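Local coordinates for alpha-1,4-endofucoidanase (Mariniflexile fucanivorans, PDB 6DLH), which hydrolyses alpha-1,4 linkages within fucoidan chains by a retaining mechanism, as a glycoside hydrolase of family 107, at residues D79-P93 and L142-R156. Sequence-based numbering, arbitrary orientation.
Sequences DYVQLPLTSPNIFSP and LRTEIYVNSYNLLAR. With CA (calcium ion), chain H.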
ATOM      1  N   ASP A  79      -5.359  -2.201  17.438  1.00 26.80           N
ATOM      2  CA  ASP A  79      -6.755  -2.298  17.049  1.00 24.70           C
ATOM      3  C   ASP A  79      -6.909  -2.131  15.538  1.00 24.72           C
ATOM      4  O   ASP A  79      -7.775  -2.758  14.933  1.00 24.37           O
ATOM      5  CB  ASP A  79      -7.607  -1.315  17.855  1.00 23.97           C
ATOM      6  CG  ASP A  79      -7.582  -1.605  19.348  1.00 25.21           C
ATOM      7  OD1 ASP A  79      -8.068  -2.686  19.749  1.00 25.05           O
ATOM      8  OD2 ASP A  79      -7.059  -0.761  20.109  1.00 25.89           O
ATOM      9  N   TYR A  80      -6.071  -1.291  14.925  1.00 24.40           N
ATOM     10  CA  TYR A  80      -6.282  -0.953  13.525  1.00 23.73           C
ATOM     11  C   TYR A  80      -4.996  -0.427  12.889  1.00 23.69           C
ATOM     12  O   TYR A  80      -4.049  -0.057  13.587  1.00 23.27           O
ATOM     13  CB  TYR A  80      -7.462   0.017  13.375  1.00 23.59           C
ATOM     14  CG  TYR A  80      -7.228   1.420  13.885  1.00 24.28           C
ATOM     15  CD1 TYR A  80      -7.350   1.733  15.237  1.00 23.93           C
ATOM     16  CD2 TYR A  80      -6.894   2.445  13.009  1.00 23.31           C
ATOM     17  CE1 TYR A  80      -7.136   3.027  15.699  1.00 23.26           C
ATOM     18  CE2 TYR A  80      -6.687   3.742  13.452  1.00 23.31           C
ATOM     19  CZ  TYR A  80      -6.798   4.030  14.803  1.00 23.37           C
ATOM     20  OH  TYR A  80      -6.573   5.308  15.234  1.00 24.02           O
ATOM     21  N   VAL A  81      -4.990  -0.410  11.549  1.00 23.66           N
ATOM     22  CA  VAL A  81      -3.901   0.115  10.743  1.00 22.93           C
ATOM     23  C   VAL A  81      -4.491   1.047   9.680  1.00 25.48           C
ATOM     24  O   VAL A  81      -5.509   0.721   9.066  1.00 25.31           O
ATOM     25  CB  VAL A  81      -3.106  -1.030  10.089  1.00 23.73           C
ATOM     26  CG1 VAL A  81      -2.008  -0.516   9.160  1.00 23.31           C
ATOM     27  CG2 VAL A  81      -2.533  -1.997  11.117  1.00 21.67           C
ATOM     28  N   GLN A  82      -3.832   2.198   9.470  1.00 24.86           N
ATOM     29  CA  GLN A  82      -4.172   3.135   8.412  1.00 25.74           C
ATOM     30  C   GLN A  82      -3.415   2.767   7.137  1.00 25.47           C
ATOM     31  O   GLN A  82      -2.206   2.542   7.173  1.00 24.45           O
ATOM     32  CB  GLN A  82      -3.884   4.584   8.828  1.00 25.34           C
ATOM     33  CG  GLN A  82      -4.194   5.605   7.734  1.00 24.92           C
ATOM     34  CD  GLN A  82      -3.924   7.044   8.111  1.00 24.69           C
ATOM     35  OE1 GLN A  82      -3.260   7.774   7.378  1.00 24.53           O
ATOM     36  NE2 GLN A  82      -4.434   7.468   9.258  1.00 24.32           N
ATOM     37  N   LEU A  83      -4.160   2.710   6.024  1.00 25.00           N
ATOM     38  CA  LEU A  83      -3.638   2.402   4.702  1.00 26.50           C
ATOM     39  C   LEU A  83      -3.935   3.571   3.767  1.00 27.32           C
ATOM     40  O   LEU A  83      -4.929   4.272   3.939  1.00 29.31           O
ATOM     41  CB  LEU A  83      -4.336   1.151   4.161  1.00 25.56           C
ATOM     42  CG  LEU A  83      -4.205  -0.118   4.996  1.00 26.32           C
ATOM     43  CD1 LEU A  83      -5.222  -1.154   4.522  1.00 25.61           C
ATOM     44  CD2 LEU A  83      -2.785  -0.670   4.918  1.00 25.48           C
ATOM     45  N   PRO A  84      -3.116   3.810   2.724  1.00 28.21           N
ATOM     46  CA  PRO A  84      -3.489   4.784   1.700  1.00 29.32           C
ATOM     47  C   PRO A  84      -4.614   4.184   0.864  1.00 31.07           C
ATOM     48  O   PRO A  84      -4.671   2.964   0.706  1.00 29.27           O
ATOM     49  CB  PRO A  84      -2.223   4.874   0.841  1.00 28.55           C
ATOM     50  CG  PRO A  84      -1.557   3.525   1.022  1.00 27.98           C
ATOM     51  CD  PRO A  84      -1.825   3.155   2.463  1.00 27.81           C
ATOM     52  N   LEU A  85      -5.538   5.046   0.408  1.00 33.02           N
ATOM     53  CA  LEU A  85      -6.171   4.853  -0.890  1.00 34.65           C
ATOM     54  C   LEU A  85      -5.430   5.736  -1.890  1.00 35.89           C
ATOM     55  O   LEU A  85      -5.104   5.280  -2.982  1.00 36.26           O
ATOM     56  CB  LEU A  85      -7.667   5.181  -0.852  1.00 32.66           C
ATOM     57  CG  LEU A  85      -8.349   5.330  -2.218  1.00 35.41           C
ATOM     58  CD1 LEU A  85      -8.109   4.113  -3.113  1.00 35.20           C
ATOM     59  CD2 LEU A  85      -9.846   5.573  -2.067  1.00 34.33           C
ATOM     60  N   THR A  86      -5.151   6.986  -1.483  1.00 36.14           N
ATOM     61  CA  THR A  86      -4.251   7.868  -2.215  1.00 34.71           C
ATOM     62  C   THR A  86      -3.058   8.203  -1.332  1.00 33.41           C
ATOM     63  O   THR A  86      -3.104   7.983  -0.124  1.00 35.04           O
ATOM     64  CB  THR A  86      -4.932   9.173  -2.660  1.00 36.87           C
ATOM     65  OG1 THR A  86      -4.704  10.196  -1.688  1.00 37.71           O
ATOM     66  CG2 THR A  86      -6.414   9.015  -2.934  1.00 37.81           C
ATOM     67  N   SER A  87      -2.005   8.742  -1.953  1.00 31.53           N
ATOM     68  CA  SER A  87      -0.856   9.268  -1.240  1.00 32.75           C
ATOM     69  C   SER A  87      -1.070  10.753  -0.944  1.00 34.96           C
ATOM     70  O   SER A  87      -2.016  11.353  -1.448  1.00 36.06           O
ATOM     71  CB  SER A  87       0.405   8.996  -2.006  1.00 33.30           C
ATOM     72  OG  SER A  87       0.587   7.594  -2.185  1.00 32.98           O
ATOM     73  N   PRO A  88      -0.287  11.379  -0.035  1.00 36.72           N
ATOM     74  CA  PRO A  88      -0.459  12.806   0.262  1.00 38.55           C
ATOM     75  C   PRO A  88       0.040  13.796  -0.795  1.00 39.39           C
ATOM     76  O   PRO A  88       0.732  13.421  -1.733  1.00 36.11           O
ATOM     77  CB  PRO A  88       0.347  13.011   1.557  1.00 37.32           C
ATOM     78  CG  PRO A  88       1.348  11.876   1.588  1.00 36.65           C
ATOM     79  CD  PRO A  88       0.710  10.730   0.830  1.00 35.29           C
ATOM     80  N   ASN A  89      -0.331  15.075  -0.631  1.00 43.67           N
ATOM     81  CA  ASN A  89       0.384  16.182  -1.252  1.00 45.03           C
ATOM     82  C   ASN A  89       0.294  16.071  -2.776  1.00 44.07           C
ATOM     83  O   ASN A  89      -0.774  15.790  -3.316  1.00 40.44           O
ATOM     84  CB  ASN A  89       1.819  16.254  -0.714  1.00 46.22           C
ATOM     85  CG  ASN A  89       2.389  17.653  -0.639  1.00 51.28           C
ATOM     86  OD1 ASN A  89       1.693  18.597  -0.270  1.00 56.43           O
ATOM     87  ND2 ASN A  89       3.664  17.789  -0.963  1.00 53.74           N
ATOM     88  N   ILE A  90       1.429  16.271  -3.462  1.00 43.79           N
ATOM     89  CA  ILE A  90       1.480  16.251  -4.918  1.00 45.10           C
ATOM     90  C   ILE A  90       1.284  14.829  -5.444  1.00 47.50           C
ATOM     91  O   ILE A  90       1.233  14.628  -6.654  1.00 50.84           O
ATOM     92  CB  ILE A  90       2.779  16.886  -5.452  1.00 45.76           C
ATOM     93  CG1 ILE A  90       4.025  16.112  -5.008  1.00 45.77           C
ATOM     94  CG2 ILE A  90       2.851  18.362  -5.076  1.00 48.63           C
ATOM     95  CD1 ILE A  90       5.325  16.630  -5.596  1.00 46.91           C
ATOM     96  N   PHE A  91       1.155  13.853  -4.536  1.00 45.32           N
ATOM     97  CA  PHE A  91       0.943  12.465  -4.925  1.00 40.25           C
ATOM     98  C   PHE A  91      -0.521  12.077  -4.731  1.00 38.56           C
ATOM     99  O   PHE A  91      -0.873  10.902  -4.834  1.00 40.87           O
ATOM    100  CB  PHE A  91       1.880  11.540  -4.139  1.00 38.67           C
ATOM    101  CG  PHE A  91       3.336  11.904  -4.248  1.00 37.33           C
ATOM    102  CD1 PHE A  91       4.104  11.436  -5.304  1.00 37.02           C
ATOM    103  CD2 PHE A  91       3.935  12.731  -3.309  1.00 38.42           C
ATOM    104  CE1 PHE A  91       5.442  11.785  -5.415  1.00 36.57           C
ATOM    105  CE2 PHE A  91       5.272  13.083  -3.422  1.00 36.27           C
ATOM    106  CZ  PHE A  91       6.020  12.608  -4.475  1.00 36.95           C
ATOM    107  N   SER A  92      -1.375  13.073  -4.480  1.00 36.36           N
ATOM    108  CA  SER A  92      -2.787  12.824  -4.225  1.00 39.09           C
ATOM    109  C   SER A  92      -3.493  12.124  -5.390  1.00 41.43           C
ATOM    110  O   SER A  92      -4.502  11.461  -5.158  1.00 43.42           O
ATOM    111  CB  SER A  92      -3.517  14.076  -3.807  1.00 38.95           C
ATOM    112  OG  SER A  92      -3.545  15.020  -4.863  1.00 37.97           O
ATOM    113  N   PRO A  93      -3.065  12.275  -6.670  1.00 42.34           N
ATOM    114  CA  PRO A  93      -3.640  11.485  -7.764  1.00 45.14           C
ATOM    115  C   PRO A  93      -3.355   9.982  -7.734  1.00 44.31           C
ATOM    116  O   PRO A  93      -4.173   9.189  -8.199  1.00 41.32           O
ATOM    117  CB  PRO A  93      -3.022  12.099  -9.036  1.00 44.64           C
ATOM    118  CG  PRO A  93      -2.563  13.473  -8.599  1.00 44.99           C
ATOM    119  CD  PRO A  93      -2.108  13.276  -7.168  1.00 43.73           C
ATOM    120  N   LEU A 142      -7.751  -7.134  12.850  1.00 29.63           N
ATOM    121  CA  LEU A 142      -7.588  -5.685  12.908  1.00 30.36           C
ATOM    122  C   LEU A 142      -8.631  -4.979  12.040  1.00 30.24           C
ATOM    123  O   LEU A 142      -8.991  -5.471  10.976  1.00 30.17           O
ATOM    124  CB  LEU A 142      -6.170  -5.324  12.440  1.00 29.54           C
ATOM    125  CG  LEU A 142      -5.015  -5.782  13.341  1.00 30.58           C
ATOM    126  CD1 LEU A 142      -3.674  -5.672  12.626  1.00 29.26           C
ATOM    127  CD2 LEU A 142      -4.977  -4.994  14.645  1.00 29.60           C
ATOM    128  N   ARG A 143      -9.077  -3.798  12.499  1.00 30.69           N
ATOM    129  CA  ARG A 143      -9.915  -2.881  11.737  1.00 29.97           C
ATOM    130  C   ARG A 143      -9.013  -2.019  10.860  1.00 29.56           C
ATOM    131  O   ARG A 143      -7.792  -2.112  10.956  1.00 28.48           O
ATOM    132  CB  ARG A 143     -10.795  -2.048  12.681  1.00 31.15           C
ATOM    133  CG  ARG A 143     -11.972  -2.830  13.249  1.00 32.23           C
ATOM    134  CD  ARG A 143     -12.656  -2.239  14.467  1.00 34.15           C
ATOM    135  NE  ARG A 143     -13.916  -1.655  14.053  1.00 38.59           N
ATOM    136  CZ  ARG A 143     -15.125  -2.106  14.369  1.00 36.95           C
ATOM    137  NH1 ARG A 143     -15.330  -2.783  15.488  1.00 36.51           N
ATOM    138  NH2 ARG A 143     -16.129  -1.860  13.555  1.00 36.52           N
ATOM    139  N   THR A 144      -9.616  -1.209   9.980  1.00 29.55           N
ATOM    140  CA  THR A 144      -8.841  -0.433   9.023  1.00 29.85           C
ATOM    141  C   THR A 144      -9.322   1.017   8.992  1.00 28.48           C
ATOM    142  O   THR A 144     -10.495   1.307   9.244  1.00 27.73           O
ATOM    143  CB  THR A 144      -8.853  -1.073   7.626  1.00 31.39           C
ATOM    144  OG1 THR A 144     -10.130  -0.800   7.049  1.00 35.12           O
ATOM    145  CG2 THR A 144      -8.641  -2.569   7.661  1.00 29.41           C
ATOM    146  N   GLU A 145      -8.372   1.913   8.701  1.00 28.13           N
ATOM    147  CA  GLU A 145      -8.593   3.336   8.483  1.00 27.08           C
ATOM    148  C   GLU A 145      -7.958   3.656   7.138  1.00 27.20           C
ATOM    149  O   GLU A 145      -6.843   3.213   6.871  1.00 29.57           O
ATOM    150  CB  GLU A 145      -7.948   4.148   9.615  1.00 25.78           C
ATOM    151  CG  GLU A 145      -8.114   5.663   9.499  1.00 25.53           C
ATOM    152  CD  GLU A 145      -7.370   6.515  10.534  1.00 26.83           C
ATOM    153  OE1 GLU A 145      -6.263   6.111  10.968  1.00 25.53           O
ATOM    154  OE2 GLU A 145      -7.891   7.600  10.903  1.00 25.54           O
ATOM    155  N   ILE A 146      -8.668   4.411   6.294  1.00 27.06           N
ATOM    156  CA  ILE A 146      -8.196   4.638   4.940  1.00 27.28           C
ATOM    157  C   ILE A 146      -7.901   6.118   4.743  1.00 28.08           C
ATOM    158  O   ILE A 146      -8.749   6.963   5.033  1.00 29.37           O
ATOM    159  CB  ILE A 146      -9.202   4.094   3.900  1.00 28.59           C
ATOM    160  CG1 ILE A 146      -9.448   2.587   4.068  1.00 27.41           C
ATOM    161  CG2 ILE A 146      -8.757   4.449   2.486  1.00 28.00           C
ATOM    162  CD1 ILE A 146      -8.264   1.708   3.718  1.00 29.14           C
ATOM    163  N   TYR A 147      -6.695   6.404   4.237  1.00 28.53           N
ATOM    164  CA  TYR A 147      -6.244   7.763   3.999  1.00 31.15           C
ATOM    165  C   TYR A 147      -6.546   8.178   2.563  1.00 33.67           C
ATOM    166  O   TYR A 147      -6.191   7.474   1.620  1.00 34.37           O
ATOM    167  CB  TYR A 147      -4.739   7.889   4.236  1.00 30.63           C
ATOM    168  CG  TYR A 147      -4.181   9.239   3.860  1.00 31.60           C
ATOM    169  CD1 TYR A 147      -3.877   9.555   2.540  1.00 30.35           C
ATOM    170  CD2 TYR A 147      -3.965  10.210   4.826  1.00 30.37           C
ATOM    171  CE1 TYR A 147      -3.379  10.800   2.190  1.00 29.61           C
ATOM    172  CE2 TYR A 147      -3.455  11.454   4.496  1.00 30.67           C
ATOM    173  CZ  TYR A 147      -3.160  11.750   3.175  1.00 30.98           C
ATOM    174  OH  TYR A 147      -2.658  12.981   2.868  1.00 29.43           O
ATOM    175  N   VAL A 148      -7.172   9.355   2.420  1.00 35.18           N
ATOM    176  CA  VAL A 148      -7.437   9.969   1.129  1.00 34.44           C
ATOM    177  C   VAL A 148      -7.058  11.441   1.226  1.00 34.33           C
ATOM    178  O   VAL A 148      -7.507  12.138   2.129  1.00 34.21           O
ATOM    179  CB  VAL A 148      -8.910   9.805   0.699  1.00 33.75           C
ATOM    180  CG1 VAL A 148      -9.236  10.665  -0.518  1.00 34.42           C
ATOM    181  CG2 VAL A 148      -9.275   8.348   0.434  1.00 32.28           C
ATOM    182  N   ASN A 149      -6.199  11.895   0.312  1.00 35.03           N
ATOM    183  CA  ASN A 149      -5.920  13.314   0.232  1.00 38.04           C
ATOM    184  C   ASN A 149      -7.062  13.967  -0.539  1.00 42.49           C
ATOM    185  O   ASN A 149      -7.484  13.458  -1.576  1.00 43.81           O
ATOM    186  CB  ASN A 149      -4.533  13.603  -0.339  1.00 38.31           C
ATOM    187  CG  ASN A 149      -4.184  15.071  -0.255  1.00 39.34           C
ATOM    188  OD1 ASN A 149      -4.629  15.861  -1.086  1.00 42.13           O
ATOM    189  ND2 ASN A 149      -3.407  15.447   0.750  1.00 38.33           N
ATOM    190  N   SER A 150      -7.561  15.083  -0.002  1.00 42.12           N
ATOM    191  CA  SER A 150      -8.796  15.699  -0.462  1.00 40.88           C
ATOM    192  C   SER A 150      -8.659  16.243  -1.884  1.00 38.98           C
ATOM    193  O   SER A 150      -9.654  16.307  -2.600  1.00 40.02           O
ATOM    194  CB  SER A 150      -9.257  16.766   0.501  1.00 41.02           C
ATOM    195  OG  SER A 150      -9.738  16.183   1.707  1.00 41.80           O
ATOM    196  N   TYR A 151      -7.433  16.618  -2.275  1.00 37.98           N
ATOM    197  CA  TYR A 151      -7.134  17.170  -3.588  1.00 40.19           C
ATOM    198  C   TYR A 151      -7.260  16.093  -4.664  1.00 43.85           C
ATOM    199  O   TYR A 151      -7.416  16.420  -5.837  1.00 43.20           O
ATOM    200  CB  TYR A 151      -5.727  17.773  -3.641  1.00 39.40           C
ATOM    201  CG  TYR A 151      -5.623  19.203  -3.174  1.00 40.54           C
ATOM    202  CD1 TYR A 151      -5.853  20.265  -4.039  1.00 41.07           C
ATOM    203  CD2 TYR A 151      -5.293  19.501  -1.861  1.00 39.55           C
ATOM    204  CE1 TYR A 151      -5.765  21.583  -3.608  1.00 40.64           C
ATOM    205  CE2 TYR A 151      -5.196  20.812  -1.416  1.00 40.12           C
ATOM    206  CZ  TYR A 151      -5.436  21.859  -2.290  1.00 40.55           C
ATOM    207  OH  TYR A 151      -5.338  23.148  -1.843  1.00 36.81           O
ATOM    208  N   ASN A 152      -7.145  14.822  -4.253  1.00 45.84           N
ATOM    209  CA  ASN A 152      -7.407  13.661  -5.090  1.00 46.52           C
ATOM    210  C   ASN A 152      -6.724  13.823  -6.450  1.00 47.35           C
ATOM    211  O   ASN A 152      -5.526  14.094  -6.503  1.00 48.61           O
ATOM    212  CB  ASN A 152      -8.889  13.273  -5.052  1.00 48.08           C
ATOM    213  CG  ASN A 152      -9.802  14.298  -5.693  1.00 54.86           C
ATOM    214  OD1 ASN A 152      -9.939  14.336  -6.917  1.00 53.97           O
ATOM    215  ND2 ASN A 152     -10.433  15.128  -4.877  1.00 51.28           N
ATOM    216  N   LEU A 153      -7.495  13.693  -7.539  1.00 51.66           N
ATOM    217  CA  LEU A 153      -6.959  13.668  -8.895  1.00 52.06           C
ATOM    218  C   LEU A 153      -6.576  15.065  -9.393  1.00 51.61           C
ATOM    219  O   LEU A 153      -5.821  15.188 -10.358  1.00 51.14           O
ATOM    220  CB  LEU A 153      -7.969  12.979  -9.823  1.00 51.57           C
ATOM    221  CG  LEU A 153      -8.157  11.478  -9.586  1.00 52.31           C
ATOM    222  CD1 LEU A 153      -9.458  10.982 -10.195  1.00 49.21           C
ATOM    223  CD2 LEU A 153      -6.972  10.678 -10.115  1.00 49.18           C
ATOM    224  N   LEU A 154      -7.063  16.114  -8.718  1.00 51.99           N
ATOM    225  CA  LEU A 154      -6.692  17.483  -9.056  1.00 50.79           C
ATOM    226  C   LEU A 154      -5.222  17.720  -8.727  1.00 52.13           C
ATOM    227  O   LEU A 154      -4.623  16.972  -7.956  1.00 54.31           O
ATOM    228  CB  LEU A 154      -7.584  18.469  -8.295  1.00 49.83           C
ATOM    229  CG  LEU A 154      -9.010  18.648  -8.820  1.00 53.37           C
ATOM    230  CD1 LEU A 154      -9.084  18.468 -10.332  1.00 53.12           C
ATOM    231  CD2 LEU A 154      -9.981  17.710  -8.124  1.00 51.77           C
ATOM    232  N   ALA A 155      -4.653  18.772  -9.324  1.00 51.80           N
ATOM    233  CA  ALA A 155      -3.279  19.164  -9.061  1.00 54.43           C
ATOM    234  C   ALA A 155      -3.246  20.223  -7.961  1.00 57.03           C
ATOM    235  O   ALA A 155      -3.887  21.265  -8.074  1.00 59.78           O
ATOM    236  CB  ALA A 155      -2.629  19.664 -10.328  1.00 53.33           C
ATOM    237  N   ARG A 156      -2.480  19.939  -6.903  1.00 57.51           N
ATOM    238  CA  ARG A 156      -2.389  20.813  -5.745  1.00 58.32           C
ATOM    239  C   ARG A 156      -1.682  22.102  -6.153  1.00 58.99           C
ATOM    240  O   ARG A 156      -2.116  23.190  -5.786  1.00 60.40           O
ATOM    241  CB  ARG A 156      -1.650  20.100  -4.608  1.00 59.64           C
ATOM    242  CG  ARG A 156      -1.822  20.731  -3.233  1.00 56.89           C
ATOM    243  CD  ARG A 156      -0.786  20.157  -2.287  1.00 58.68           C
ATOM    244  NE  ARG A 156      -0.709  20.859  -1.017  1.00 61.78           N
ATOM    245  CZ  ARG A 156      -1.354  20.500   0.086  1.00 60.59           C
ATOM    246  NH1 ARG A 156      -2.139  19.436   0.083  1.00 59.92           N
ATOM    247  NH2 ARG A 156      -1.210  21.211   1.190  1.00 59.25           N
TER
HETATM  248 CA    CA H 807      -6.991  -2.407  21.838  1.00 28.93          CA
HETATM  249  O   HOH W   1      -2.672  17.494  -2.030  1.00 43.28           O
HETATM  250  O   HOH W   2      -2.266  16.692  -6.435  1.00 52.41           O
HETATM  251  O   HOH W   3      -6.018  -0.467  22.962  1.00 23.92           O
HETATM  252  O   HOH W   4      -6.379  -3.034  24.285  1.00 27.24           O
HETATM  253  O   HOH W   5      -7.617  -4.684  21.829  1.00 25.89           O
HETATM  254  O   HOH W   6      -8.974  -1.554  22.609  1.00 47.33           O
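Gln82 and Glu145 meet on the face shared with Tyr80 and Tyr147: Gln82 NE2 lies 2.8 Å from Glu145 OE1 in a nearly straight hydrogen bond, above the carboxylate plane. Glu145 OE1 also sits at the Tyr80 ring edge, 3.5 Å from CE2; Tyr290 takes OE2. With CG anti to the backbone N (chi1 179°) and the chain extended, Gln82 OE1 lies 3.5 Å from Tyr147 CB. A leucine in place of Gln82 would probably leave Glu145 OE1 without this amide donor. Leu83 N donates to Glu145 O (2.9 Å) and Leu83 O accepts from Tyr147 N, flanking Ile146 as parallel strands do. Strands 80-84 and 143-149 neighbour each other in the catalytic domain's parallel sheet, joined by a beta-alpha-beta crossover through helix 129-139. Both Asp79 carboxylate oxygens bind a calcium ion, as does Thr77 O. On the face of Leu83 and Ile146 packing is tight: Ile146 CG2 presses on Leu85 CB at 3.6 Å. Ending strand 143-149, Asn149 N donates to Thr86 OG1 (3.0 Å); in the following loops Ser92 OG donates to Asn152 O (2.7 Å). Packing is looser at exposed Asn89, whose OD1 lies over one Arg156 guanidinium face and whose O shares a water with Arg156 NH1.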